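Long-range contacts in Tat pathway signal sequence domain protein (Parabacteroides merdae, PDB 4Q9A), which probably hydrolyses ester bonds as a putative GDSL-like lipase or acylhydrolase of the SGNH hydrolase superfamily: residues A[146-151]-A[164-169]; A[122-127]-A[170-175]; A[153-158]-A[203-208]; A[142-147]-A[183-188]. All coordinates share one frame; numbering follows the deposited sequence.

How the interactions relate
Followed from the N terminus, interaction 2 opens first, on helix 120-137, and closes on helix 167-179, pairing two helices on one face of the sheet. Interaction 1 begins and ends within that span, packing the loop after strand 142-146 against the start of helix 167-179. Interaction 4 begins on the same strand, shares Cys-146 and Glu-147 with interaction 1, and crosses interaction 2 to close at strand 183-185 and helix 187-194. Interaction 3, from 153-158 to 203-208, crosses all three others. The loop after strand 142-146 links these regions: Thr-150 O probably bonds to Gln-188 NE2 and Leu-151 N to Gly-207 O.

Interaction 1: residues A[146-151]-A[164-169]; sequences CEPFTL and PMFDEF
Phe-166 meets the loop 146-151 with the outer part of its ring, where CZ lies 3.9 Å from Pro-148 CB and CE2 lies 4.1 Å from Thr-150 CG2. Both carbons approach obliquely, whereas Phe-149 N sits at the ring edge, near the ring plane. CG of Phe-166 is anti to the backbone N (chi1 -172°), and the side chain is directed to the loop. The Thr-150 and Phe-166 side chains slide past each other in opposite directions. Farther along the helix, Pro-148 CG comes within 4.2 Å of Phe-169 O, and no hydrogen bond joins the two segments. This is apolar packing in an alpha/beta/alpha fold, where the loop leaving the C-terminal end of strand 142-146 packs against the beginning of the segment that becomes the helix leading to strand 183-185. An alanine in place of Phe-166 would probably open a gap beside Pro-148 CB and Thr-150 CG2 and leave the loop less firmly packed against the helix. Further out, the Phe-166 ring meets Trp-162 edge-to-face, and Thr-150 OG1 is held by a hydrogen bond with Tyr-163 OH. The neighbouring aromatic side chains serve other contacts: Phe-149 points away and stacks with Phe-191, while the ring of Phe-169 meets those of Tyr-123 and Tyr-108.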
loop_
_atom_site.group_PDB
_atom_site.type_symbol
_atom_site.label_atom_id
_atom_site.label_comp_id
_atom_site.label_asym_id
_atom_site.label_seq_id
_atom_site.Cartn_x
_atom_site.Cartn_y
_atom_site.Cartn_z
ATOM N N CYS A 146 -2.386 -14.108 13.750
ATOM C CA CYS A 146 -2.097 -14.468 12.360
ATOM C C CYS A 146 -1.412 -15.832 12.249
ATOM O O CYS A 146 -0.582 -16.197 13.101
ATOM C CB CYS A 146 -1.245 -13.387 11.709
ATOM S SG CYS A 146 -2.001 -11.742 11.694
ATOM N N GLU A 147 -1.736 -16.561 11.173
ATOM C CA GLU A 147 -1.162 -17.877 10.901
ATOM C C GLU A 147 0.281 -17.739 10.375
ATOM O O GLU A 147 0.475 -17.116 9.316
ATOM C CB GLU A 147 -2.035 -18.670 9.884
ATOM C CG GLU A 147 -1.639 -20.130 9.720
ATOM C CD GLU A 147 -2.446 -20.948 8.730
ATOM O OE1 GLU A 147 -2.896 -20.386 7.704
ATOM O OE2 GLU A 147 -2.601 -22.168 8.966
ATOM N N PRO A 148 1.293 -18.354 11.057
ATOM C CA PRO A 148 2.663 -18.366 10.489
ATOM C C PRO A 148 2.650 -19.196 9.190
ATOM O O PRO A 148 1.846 -20.135 9.086
ATOM C CB PRO A 148 3.508 -18.988 11.596
ATOM C CG PRO A 148 2.561 -19.791 12.396
ATOM C CD PRO A 148 1.207 -19.169 12.286
ATOM N N PHE A 149 3.451 -18.819 8.173
ATOM C CA PHE A 149 3.375 -19.450 6.850
ATOM C C PHE A 149 4.711 -19.586 6.122
ATOM O O PHE A 149 5.694 -18.944 6.493
ATOM C CB PHE A 149 2.447 -18.585 5.949
ATOM C CG PHE A 149 2.928 -17.148 5.816
ATOM C CD1 PHE A 149 3.851 -16.792 4.837
ATOM C CD2 PHE A 149 2.519 -16.172 6.720
ATOM C CE1 PHE A 149 4.358 -15.490 4.771
ATOM C CE2 PHE A 149 3.014 -14.870 6.642
ATOM C CZ PHE A 149 3.929 -14.536 5.666
ATOM N N THR A 150 4.693 -20.324 4.991
ATOM C CA THR A 150 5.815 -20.522 4.064
ATOM C C THR A 150 5.332 -20.803 2.640
ATOM O O THR A 150 4.289 -21.440 2.439
ATOM C CB THR A 150 6.740 -21.689 4.467
ATOM O OG1 THR A 150 5.983 -22.905 4.459
ATOM C CG2 THR A 150 7.477 -21.471 5.792
ATOM N N LEU A 151 6.149 -20.395 1.660
ATOM C CA LEU A 151 5.979 -20.680 0.249
ATOM C C LEU A 151 7.089 -21.721 -0.097
ATOM O O LEU A 151 8.281 -21.409 -0.033
ATOM C CB LEU A 151 6.030 -19.380 -0.563
ATOM C CG LEU A 151 4.799 -18.439 -0.394
ATOM C CD1 LEU A 151 5.012 -17.394 0.740
ATOM C CD2 LEU A 151 4.469 -17.732 -1.702
ATOM N N PRO A 164 6.626 -32.381 7.562
ATOM C CA PRO A 164 5.407 -31.770 8.145
ATOM C C PRO A 164 5.590 -31.025 9.471
ATOM O O PRO A 164 4.612 -30.496 10.000
ATOM C CB PRO A 164 4.506 -32.990 8.369
ATOM C CG PRO A 164 5.465 -34.103 8.693
ATOM C CD PRO A 164 6.707 -33.823 7.877
HETATM N N MSE A 165 6.818 -31.001 10.011
HETATM C CA MSE A 165 7.176 -30.380 11.294
HETATM C C MSE A 165 6.535 -29.017 11.507
HETATM O O MSE A 165 5.892 -28.795 12.538
HETATM C CB MSE A 165 8.697 -30.203 11.403
HETATM C CG MSE A 165 9.472 -31.490 11.617
HETATM SE SE MSE A 165 9.586 -32.549 10.006
HETATM C CE MSE A 165 10.855 -31.505 8.945
ATOM N N PHE A 166 6.715 -28.109 10.530
ATOM C CA PHE A 166 6.232 -26.739 10.634
ATOM C C PHE A 166 4.693 -26.651 10.689
ATOM O O PHE A 166 4.177 -25.743 11.351
ATOM C CB PHE A 166 6.795 -25.841 9.518
ATOM C CG PHE A 166 6.479 -24.371 9.709
ATOM C CD1 PHE A 166 7.076 -23.641 10.738
ATOM C CD2 PHE A 166 5.556 -23.724 8.882
ATOM C CE1 PHE A 166 6.774 -22.287 10.920
ATOM C CE2 PHE A 166 5.255 -22.368 9.065
ATOM C CZ PHE A 166 5.867 -21.660 10.082
ATOM N N ASP A 167 3.965 -27.613 10.065
ATOM C CA ASP A 167 2.493 -27.643 10.068
ATOM C C ASP A 167 1.925 -27.669 11.503
ATOM O O ASP A 167 0.819 -27.179 11.730
ATOM C CB ASP A 167 1.959 -28.835 9.265
ATOM C CG ASP A 167 2.530 -28.987 7.857
ATOM O OD1 ASP A 167 3.004 -27.961 7.287
ATOM O OD2 ASP A 167 2.476 -30.128 7.307
ATOM N N GLU A 168 2.716 -28.191 12.468
ATOM C CA GLU A 168 2.376 -28.279 13.891
ATOM C C GLU A 168 2.342 -26.901 14.526
ATOM O O GLU A 168 1.561 -26.677 15.455
ATOM C CB GLU A 168 3.362 -29.197 14.626
ATOM C CG GLU A 168 3.154 -30.668 14.286
ATOM C CD GLU A 168 1.734 -31.196 14.431
ATOM O OE1 GLU A 168 1.133 -31.003 15.512
ATOM O OE2 GLU A 168 1.214 -31.787 13.457
ATOM N N PHE A 169 3.167 -25.973 13.997
ATOM C CA PHE A 169 3.248 -24.578 14.425
ATOM C C PHE A 169 1.991 -23.828 13.986
ATOM O O PHE A 169 1.441 -23.049 14.762
ATOM C CB PHE A 169 4.520 -23.912 13.879
ATOM C CG PHE A 169 5.770 -24.240 14.671
ATOM C CD1 PHE A 169 6.370 -25.489 14.574
ATOM C CD2 PHE A 169 6.344 -23.298 15.515
ATOM C CE1 PHE A 169 7.504 -25.800 15.324
ATOM C CE2 PHE A 169 7.491 -23.606 16.256
ATOM C CZ PHE A 169 8.065 -24.856 16.151
#

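Interaction 2: residues A[122-127]-A[170-175]; sequences TYENDL and RKSARK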
loop_
_atom_site.group_PDB
_atom_site.type_symbol
_atom_site.label_atom_id
_atom_site.label_comp_id
_atom_site.label_asym_id
_atom_site.label_seq_id
_atom_site.Cartn_x
_atom_site.Cartn_y
_atom_site.Cartn_z
ATOM N N THR A 122 7.514 -25.593 23.092
ATOM C CA THR A 122 8.050 -24.307 23.555
ATOM C C THR A 122 7.158 -23.189 23.060
ATOM O O THR A 122 6.607 -22.448 23.866
ATOM C CB THR A 122 9.502 -24.096 23.079
ATOM O OG1 THR A 122 10.268 -25.264 23.328
ATOM C CG2 THR A 122 10.156 -22.917 23.741
ATOM N N TYR A 123 6.962 -23.148 21.728
ATOM C CA TYR A 123 6.174 -22.180 20.978
ATOM C C TYR A 123 4.721 -22.079 21.501
ATOM O O TYR A 123 4.286 -20.978 21.853
ATOM C CB TYR A 123 6.211 -22.545 19.474
ATOM C CG TYR A 123 5.283 -21.722 18.606
ATOM C CD1 TYR A 123 5.556 -20.387 18.337
ATOM C CD2 TYR A 123 4.126 -22.275 18.060
ATOM C CE1 TYR A 123 4.685 -19.611 17.578
ATOM C CE2 TYR A 123 3.263 -21.514 17.271
ATOM C CZ TYR A 123 3.550 -20.180 17.028
ATOM O OH TYR A 123 2.725 -19.419 16.229
ATOM N N GLU A 124 3.993 -23.215 21.566
ATOM C CA GLU A 124 2.593 -23.255 22.009
ATOM C C GLU A 124 2.449 -22.830 23.481
ATOM O O GLU A 124 1.542 -22.069 23.794
ATOM C CB GLU A 124 1.955 -24.644 21.770
ATOM C CG GLU A 124 0.433 -24.627 21.829
ATOM C CD GLU A 124 -0.235 -25.981 21.777
ATOM O OE1 GLU A 124 -0.309 -26.559 20.670
ATOM O OE2 GLU A 124 -0.714 -26.449 22.838
ATOM N N ASN A 125 3.348 -23.270 24.359
ATOM C CA ASN A 125 3.286 -22.879 25.766
ATOM C C ASN A 125 3.594 -21.393 25.965
ATOM O O ASN A 125 2.877 -20.721 26.707
ATOM C CB ASN A 125 4.230 -23.734 26.607
ATOM C CG ASN A 125 3.785 -25.164 26.726
ATOM O OD1 ASN A 125 2.609 -25.458 26.979
ATOM N ND2 ASN A 125 4.721 -26.078 26.572
ATOM N N ASP A 126 4.633 -20.890 25.286
ATOM C CA ASP A 126 5.064 -19.491 25.359
ATOM C C ASP A 126 3.991 -18.531 24.827
ATOM O O ASP A 126 3.754 -17.480 25.450
ATOM C CB ASP A 126 6.391 -19.277 24.615
ATOM C CG ASP A 126 7.647 -19.781 25.331
ATOM O OD1 ASP A 126 7.512 -20.528 26.340
ATOM O OD2 ASP A 126 8.764 -19.456 24.868
ATOM N N LEU A 127 3.328 -18.903 23.700
ATOM C CA LEU A 127 2.270 -18.095 23.086
ATOM C C LEU A 127 1.025 -18.074 23.984
ATOM O O LEU A 127 0.451 -17.002 24.199
ATOM C CB LEU A 127 1.944 -18.601 21.670
ATOM C CG LEU A 127 1.257 -17.623 20.669
ATOM C CD1 LEU A 127 1.775 -16.179 20.782
ATOM C CD2 LEU A 127 1.431 -18.108 19.252
ATOM N N ARG A 170 1.500 -24.110 12.770
ATOM C CA ARG A 170 0.266 -23.516 12.236
ATOM C C ARG A 170 -0.962 -24.046 13.024
ATOM O O ARG A 170 -1.899 -23.281 13.290
ATOM C CB ARG A 170 0.140 -23.818 10.738
ATOM C CG ARG A 170 1.259 -23.218 9.869
ATOM C CD ARG A 170 1.313 -23.801 8.457
ATOM N NE ARG A 170 -0.018 -23.985 7.869
ATOM C CZ ARG A 170 -0.516 -25.161 7.493
ATOM N NH1 ARG A 170 0.213 -26.267 7.608
ATOM N NH2 ARG A 170 -1.741 -25.239 6.987
ATOM N N LYS A 171 -0.923 -25.355 13.421
ATOM C CA LYS A 171 -1.948 -26.034 14.227
ATOM C C LYS A 171 -2.093 -25.345 15.575
ATOM O O LYS A 171 -3.214 -25.168 16.055
ATOM C CB LYS A 171 -1.568 -27.513 14.458
ATOM C CG LYS A 171 -2.112 -28.521 13.452
ATOM C CD LYS A 171 -1.635 -29.946 13.808
ATOM C CE LYS A 171 -2.096 -31.046 12.868
ATOM N NZ LYS A 171 -1.550 -30.901 11.489
ATOM N N SER A 172 -0.942 -24.983 16.188
ATOM C CA SER A 172 -0.863 -24.357 17.495
ATOM C C SER A 172 -1.419 -22.951 17.442
ATOM O O SER A 172 -2.260 -22.598 18.280
ATOM C CB SER A 172 0.572 -24.357 18.010
ATOM O OG SER A 172 1.046 -25.685 18.148
ATOM N N ALA A 173 -1.006 -22.167 16.442
ATOM C CA ALA A 173 -1.505 -20.799 16.287
ATOM C C ALA A 173 -3.035 -20.808 16.211
ATOM O O ALA A 173 -3.675 -20.032 16.932
ATOM C CB ALA A 173 -0.909 -20.146 15.052
ATOM N N ARG A 174 -3.617 -21.764 15.428
ATOM C CA ARG A 174 -5.064 -21.889 15.289
ATOM C C ARG A 174 -5.713 -22.313 16.602
ATOM O O ARG A 174 -6.715 -21.705 16.990
ATOM C CB ARG A 174 -5.444 -22.864 14.171
ATOM C CG ARG A 174 -6.948 -22.880 13.886
ATOM C CD ARG A 174 -7.337 -23.850 12.788
ATOM N NE ARG A 174 -6.853 -23.429 11.469
ATOM C CZ ARG A 174 -7.454 -22.532 10.689
ATOM N NH1 ARG A 174 -8.570 -21.930 11.093
ATOM N NH2 ARG A 174 -6.934 -22.215 9.507
ATOM N N LYS A 175 -5.152 -23.347 17.276
ATOM C CA LYS A 175 -5.650 -23.904 18.549
ATOM C C LYS A 175 -5.766 -22.804 19.616
ATOM O O LYS A 175 -6.749 -22.768 20.369
ATOM C CB LYS A 175 -4.701 -25.021 19.032
ATOM C CG LYS A 175 -5.088 -25.723 20.334
ATOM C CD LYS A 175 -3.980 -26.696 20.765
ATOM C CE LYS A 175 -4.255 -27.410 22.067
ATOM N NZ LYS A 175 -3.122 -28.296 22.453
#
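Glu-124 and Ser-172 have the nearest CA atoms of the two segments, which lie on helices running almost alongside each other, the short segments' axes 9.8 Å apart and inclined by 20°, with the same N-to-C sense. Such a near-parallel pair is expected of successive beta-alpha-beta crossovers in an alpha/beta/alpha sandwich: helix 120-137 leads from strand 98-102 to strand 142-146, and helix 167-179 leads on to strand 183-185. Glu-124 carries the polar part of the contact. Its CG is anti to the backbone N (chi1 -163°), and beyond it the extended chain carries the carboxylate toward the other helix. OE1 lies 3.0 Å from Ser-172 OG, whose hydroxyl is also hydrogen-bonded with Glu-168 O one turn earlier. OE2 receives Lys-175 NZ in a salt bridge of 3.1 Å, met on its syn side and 25° out of the carboxylate plane, as the two extended chains cross at about a right angle. Arg-128 of the same helix as Glu-124 gives OE2 a second cationic partner. An alanine at Glu-124 would probably leave Lys-175 and Arg-128 without the carboxylate that brings them together across the helix pair. Tyr-123 supplies the buried, apolar part. Its ring turns an edge to the second helix, with CE2 4.0 Å from Ser-172 CB and Ala-173 N also near the ring plane. Its hydroxyl bonds to Ile-103 O, and that same OH lies 3.9 Å from Ala-173 CB.

Interaction 3: residues A[153-158]-A[203-208]; sequences DGAAIE and WSNDGV
The sequence around Asp-206 and Gly-207 reads as the Asp-x-x-His block of SGNH hydrolases, completed by His-209, and the loop 153-158 binds its backbone through Ala-155 and Ala-156. Ala-155 N donates to Asn-205 O at 2.8 Å, in the carbonyl plane and on a lone pair. Ala-156 N donates to Asp-206 O, also at 2.8 Å, but tilted 22° from that carbonyl's plane. Two successive amides thus grip two successive carbonyls. The backbones' nearest CA atoms are those of two glycines, 3.7 Å from Gly-154 CA to Gly-207 CA. A beta carbon on either would run into the other segment, and Gly-207 also has a positive phi of 88°. Beside this crossing, Ile-157 reaches in with CD1, which lies 3.4 Å from Asp-206 O and 3.8 Å from Val-208 CG2. Ala-156 CB packs 3.9 Å from Asp-206 CB, and Trp-109 of helix 106-113 touches both Ala-156 and Val-208. The 203-208 loop is also braced from within. Ser-204 OG accepts from Gly-207 N at 2.8 Å in an ST motif. The carboxylate of Asp-206 turns back on its own chain, with CG between the backbone N and the carbonyl carbon, and OD1 accepts from Val-208 N at 2.8 Å in an Asx turn. OD1 also accepts from His-209 N. This tightly turned loop ahead of helix 212-226 is where relatives carry the aspartate and histidine of the SGNH catalytic triad, and Asp-206 and His-209 probably correspond to them.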
loop_
_atom_site.group_PDB
_atom_site.type_symbol
_atom_site.label_atom_id
_atom_site.label_comp_id
_atom_site.label_asym_id
_atom_site.label_seq_id
_atom_site.Cartn_x
_atom_site.Cartn_y
_atom_site.Cartn_z
ATOM N N ASP A 153 8.303 -23.216 -2.676
ATOM C CA ASP A 153 9.282 -22.960 -3.732
ATOM C C ASP A 153 10.037 -21.635 -3.513
ATOM O O ASP A 153 10.524 -21.020 -4.466
ATOM C CB ASP A 153 8.644 -23.011 -5.131
ATOM C CG ASP A 153 9.591 -23.483 -6.241
ATOM O OD1 ASP A 153 10.669 -24.061 -5.915
ATOM O OD2 ASP A 153 9.245 -23.302 -7.438
ATOM N N GLY A 154 10.187 -21.247 -2.250
ATOM C CA GLY A 154 10.965 -20.075 -1.865
ATOM C C GLY A 154 12.423 -20.476 -1.792
ATOM O O GLY A 154 12.730 -21.674 -1.709
ATOM N N ALA A 155 13.328 -19.486 -1.821
ATOM C CA ALA A 155 14.777 -19.702 -1.786
ATOM C C ALA A 155 15.285 -20.354 -0.487
ATOM O O ALA A 155 16.191 -21.180 -0.560
ATOM C CB ALA A 155 15.509 -18.387 -2.001
ATOM N N ALA A 156 14.719 -19.984 0.679
ATOM C CA ALA A 156 15.151 -20.430 2.011
ATOM C C ALA A 156 14.536 -21.748 2.497
ATOM O O ALA A 156 14.989 -22.286 3.521
ATOM C CB ALA A 156 14.838 -19.349 3.024
ATOM N N ILE A 157 13.521 -22.271 1.790
ATOM C CA ILE A 157 12.844 -23.484 2.236
ATOM C C ILE A 157 13.372 -24.742 1.522
ATOM O O ILE A 157 13.458 -24.801 0.284
ATOM C CB ILE A 157 11.293 -23.326 2.129
ATOM C CG1 ILE A 157 10.748 -22.555 3.337
ATOM C CG2 ILE A 157 10.573 -24.654 2.051
ATOM C CD1 ILE A 157 10.630 -21.101 3.147
ATOM N N GLU A 158 13.736 -25.735 2.351
ATOM C CA GLU A 158 14.158 -27.087 2.002
ATOM C C GLU A 158 13.043 -27.978 2.516
ATOM O O GLU A 158 12.909 -28.139 3.731
ATOM C CB GLU A 158 15.517 -27.408 2.644
ATOM C CG GLU A 158 16.641 -27.618 1.655
ATOM C CD GLU A 158 17.874 -28.324 2.192
ATOM O OE1 GLU A 158 18.318 -27.978 3.315
ATOM O OE2 GLU A 158 18.416 -29.200 1.470
ATOM N N TRP A 203 5.560 -13.872 -5.134
ATOM C CA TRP A 203 4.937 -13.485 -3.878
ATOM C C TRP A 203 5.955 -13.250 -2.787
ATOM O O TRP A 203 5.782 -12.331 -1.989
ATOM C CB TRP A 203 3.947 -14.573 -3.434
ATOM C CG TRP A 203 2.900 -14.880 -4.459
ATOM C CD1 TRP A 203 2.906 -15.902 -5.361
ATOM C CD2 TRP A 203 1.743 -14.091 -4.753
ATOM N NE1 TRP A 203 1.790 -15.830 -6.164
ATOM C CE2 TRP A 203 1.067 -14.717 -5.825
ATOM C CE3 TRP A 203 1.208 -12.902 -4.218
ATOM C CZ2 TRP A 203 -0.125 -14.209 -6.359
ATOM C CZ3 TRP A 203 0.024 -12.399 -4.752
ATOM C CH2 TRP A 203 -0.631 -13.055 -5.805
ATOM N N SER A 204 6.989 -14.107 -2.727
ATOM C CA SER A 204 8.066 -14.090 -1.730
ATOM C C SER A 204 9.255 -14.808 -2.296
ATOM O O SER A 204 9.137 -15.985 -2.639
ATOM C CB SER A 204 7.623 -14.762 -0.431
ATOM O OG SER A 204 8.752 -15.278 0.257
ATOM N N ASN A 205 10.407 -14.130 -2.370
ATOM C CA ASN A 205 11.593 -14.737 -2.959
ATOM C C ASN A 205 12.205 -15.849 -2.076
ATOM O O ASN A 205 12.570 -16.888 -2.626
ATOM C CB ASN A 205 12.634 -13.689 -3.316
ATOM C CG ASN A 205 13.799 -14.273 -4.079
ATOM O OD1 ASN A 205 14.821 -14.615 -3.487
ATOM N ND2 ASN A 205 13.652 -14.468 -5.392
ATOM N N ASP A 206 12.280 -15.656 -0.735
ATOM C CA ASP A 206 12.863 -16.665 0.163
ATOM C C ASP A 206 11.830 -17.686 0.702
ATOM O O ASP A 206 12.229 -18.732 1.237
ATOM C CB ASP A 206 13.613 -16.017 1.334
ATOM C CG ASP A 206 12.856 -14.953 2.106
ATOM O OD1 ASP A 206 11.650 -15.141 2.355
ATOM O OD2 ASP A 206 13.487 -13.969 2.522
ATOM N N GLY A 207 10.537 -17.383 0.548
ATOM C CA GLY A 207 9.447 -18.237 1.016
ATOM C C GLY A 207 9.041 -17.969 2.456
ATOM O O GLY A 207 8.120 -18.599 2.969
ATOM N N VAL A 208 9.737 -17.029 3.117
ATOM C CA VAL A 208 9.520 -16.621 4.508
ATOM C C VAL A 208 8.977 -15.194 4.534
ATOM O O VAL A 208 7.918 -14.955 5.112
ATOM C CB VAL A 208 10.842 -16.727 5.322
ATOM C CG1 VAL A 208 10.702 -16.102 6.704
ATOM C CG2 VAL A 208 11.314 -18.167 5.429
#

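Interaction 4: residues A[142-147]-A[183-188]; sequences QIVLCE and IFVPFQ
Glu-147, just past the end of strand 142-146, covers the place where strand 183-185 gives way to a helix, and its atoms meet that turn one after another. CB lies beside Val-185 O and 3.5 Å from Phe-184 CZ, approaching the ring obliquely, and CG keeps to the same ring atom at 3.7 Å. CG is anti to the backbone N (chi1 -170°); the chain beyond is extended, and the carboxylate lies beside Pro-186, the N-cap residue of helix 187-194. CD lies 3.7 Å from Gln-188 CB. OE1 accepts from Gln-188 N at 3.0 Å, from 42° above the carboxylate plane, and the start of that helix would probably favour the charged carboxylate. OE2 turns to Arg-170 NE in a long, weak ion pair. Before Glu-147 in the sequence, the backbones pair as parallel strands. Ile-143 O and Leu-145 O accept from Ile-183 N and Val-185 N, while Leu-145 N and Glu-147 N donate back to Ile-183 O and Val-185 O. Val-144 CG1 meets Val-185 CG2 at 3.6 Å on one face of the sheet. There too Cys-146 CB lies 3.5 Å from Phe-187 CE2, and the cysteine sulfur makes an oblique sulfur-aromatic contact with that ring. Within the five-stranded parallel sheet, strand 183-185 is outermost in this chain and strand 98-102 flanks 142-146 on the other side; Val-144 and Val-185 face helix 212-226, and Phe-184, on the opposite face, packs against helix 167-179.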
loop_
_atom_site.group_PDB
_atom_site.type_symbol
_atom_site.label_atom_id
_atom_site.label_comp_id
_atom_site.label_asym_id
_atom_site.label_seq_id
_atom_site.Cartn_x
_atom_site.Cartn_y
_atom_site.Cartn_z
ATOM N N GLN A 142 -8.846 -6.446 21.678
ATOM C CA GLN A 142 -9.271 -7.372 20.666
ATOM C C GLN A 142 -8.006 -7.877 19.983
ATOM O O GLN A 142 -7.246 -7.079 19.423
ATOM C CB GLN A 142 -10.211 -6.670 19.689
ATOM C CG GLN A 142 -11.534 -6.261 20.285
ATOM C CD GLN A 142 -12.393 -5.579 19.251
ATOM O OE1 GLN A 142 -12.966 -6.212 18.349
ATOM N NE2 GLN A 142 -12.519 -4.273 19.366
ATOM N N ILE A 143 -7.744 -9.195 20.083
ATOM C CA ILE A 143 -6.557 -9.797 19.482
ATOM C C ILE A 143 -6.889 -10.413 18.093
ATOM O O ILE A 143 -7.924 -11.067 17.898
ATOM C CB ILE A 143 -5.876 -10.837 20.418
ATOM C CG1 ILE A 143 -5.663 -10.280 21.826
ATOM C CG2 ILE A 143 -4.550 -11.329 19.819
ATOM C CD1 ILE A 143 -5.239 -11.310 22.853
ATOM N N VAL A 144 -5.969 -10.164 17.144
ATOM C CA VAL A 144 -5.904 -10.671 15.785
ATOM C C VAL A 144 -4.645 -11.513 15.768
ATOM O O VAL A 144 -3.545 -10.963 15.765
ATOM C CB VAL A 144 -5.894 -9.573 14.675
ATOM C CG1 VAL A 144 -5.998 -10.200 13.299
ATOM C CG2 VAL A 144 -6.999 -8.559 14.869
ATOM N N LEU A 145 -4.804 -12.840 15.846
ATOM C CA LEU A 145 -3.694 -13.783 15.792
ATOM C C LEU A 145 -3.571 -14.284 14.356
ATOM O O LEU A 145 -4.552 -14.768 13.794
ATOM C CB LEU A 145 -3.880 -14.927 16.799
ATOM C CG LEU A 145 -2.645 -15.794 17.045
ATOM C CD1 LEU A 145 -1.529 -15.018 17.743
ATOM C CD2 LEU A 145 -3.006 -17.030 17.814
ATOM N N CYS A 146 -2.386 -14.108 13.750
ATOM C CA CYS A 146 -2.097 -14.468 12.360
ATOM C C CYS A 146 -1.412 -15.832 12.249
ATOM O O CYS A 146 -0.582 -16.197 13.101
ATOM C CB CYS A 146 -1.245 -13.387 11.709
ATOM S SG CYS A 146 -2.001 -11.742 11.694
ATOM N N GLU A 147 -1.736 -16.561 11.173
ATOM C CA GLU A 147 -1.162 -17.877 10.901
ATOM C C GLU A 147 0.281 -17.739 10.375
ATOM O O GLU A 147 0.475 -17.116 9.316
ATOM C CB GLU A 147 -2.035 -18.670 9.884
ATOM C CG GLU A 147 -1.639 -20.130 9.720
ATOM C CD GLU A 147 -2.446 -20.948 8.730
ATOM O OE1 GLU A 147 -2.896 -20.386 7.704
ATOM O OE2 GLU A 147 -2.601 -22.168 8.966
ATOM N N ILE A 183 -9.452 -13.387 16.641
ATOM C CA ILE A 183 -9.625 -13.435 15.187
ATOM C C ILE A 183 -8.380 -14.179 14.657
ATOM O O ILE A 183 -7.279 -14.023 15.219
ATOM C CB ILE A 183 -9.847 -12.032 14.527
ATOM C CG1 ILE A 183 -11.134 -11.338 15.075
ATOM C CG2 ILE A 183 -9.794 -12.091 12.981
ATOM C CD1 ILE A 183 -12.385 -11.427 14.255
ATOM N N PHE A 184 -8.572 -15.017 13.623
ATOM C CA PHE A 184 -7.482 -15.782 13.056
ATOM C C PHE A 184 -7.321 -15.483 11.540
ATOM O O PHE A 184 -8.261 -15.661 10.754
ATOM C CB PHE A 184 -7.690 -17.275 13.348
ATOM C CG PHE A 184 -6.499 -18.128 12.992
ATOM C CD1 PHE A 184 -5.316 -18.047 13.726
ATOM C CD2 PHE A 184 -6.547 -18.995 11.908
ATOM C CE1 PHE A 184 -4.200 -18.824 13.378
ATOM C CE2 PHE A 184 -5.435 -19.771 11.560
ATOM C CZ PHE A 184 -4.273 -19.692 12.307
ATOM N N VAL A 185 -6.139 -14.984 11.140
ATOM C CA VAL A 185 -5.882 -14.693 9.723
ATOM C C VAL A 185 -5.153 -15.931 9.139
ATOM O O VAL A 185 -4.031 -16.232 9.564
ATOM C CB VAL A 185 -5.138 -13.349 9.446
ATOM C CG1 VAL A 185 -5.315 -12.942 7.989
ATOM C CG2 VAL A 185 -5.626 -12.227 10.358
ATOM N N PRO A 186 -5.809 -16.712 8.239
ATOM C CA PRO A 186 -5.179 -17.947 7.732
ATOM C C PRO A 186 -4.307 -17.708 6.499
ATOM O O PRO A 186 -4.657 -18.121 5.380
ATOM C CB PRO A 186 -6.384 -18.839 7.421
ATOM C CG PRO A 186 -7.495 -17.877 7.097
ATOM C CD PRO A 186 -7.157 -16.528 7.657
ATOM N N PHE A 187 -3.156 -17.058 6.717
ATOM C CA PHE A 187 -2.216 -16.680 5.666
ATOM C C PHE A 187 -1.790 -17.844 4.771
ATOM O O PHE A 187 -1.717 -17.648 3.563
ATOM C CB PHE A 187 -0.984 -16.003 6.257
ATOM C CG PHE A 187 -1.188 -14.594 6.770
ATOM C CD1 PHE A 187 -2.017 -13.702 6.098
ATOM C CD2 PHE A 187 -0.471 -14.127 7.859
ATOM C CE1 PHE A 187 -2.156 -12.384 6.531
ATOM C CE2 PHE A 187 -0.620 -12.809 8.300
ATOM C CZ PHE A 187 -1.457 -11.944 7.629
ATOM N N GLN A 188 -1.569 -19.051 5.328
ATOM C CA GLN A 188 -1.156 -20.219 4.552
ATOM C C GLN A 188 -2.161 -20.544 3.434
ATOM O O GLN A 188 -1.737 -20.685 2.286
ATOM C CB GLN A 188 -0.908 -21.449 5.457
ATOM C CG GLN A 188 -0.059 -22.562 4.831
ATOM C CD GLN A 188 1.358 -22.143 4.497
ATOM O OE1 GLN A 188 2.276 -22.168 5.337
ATOM N NE2 GLN A 188 1.574 -21.794 3.229
#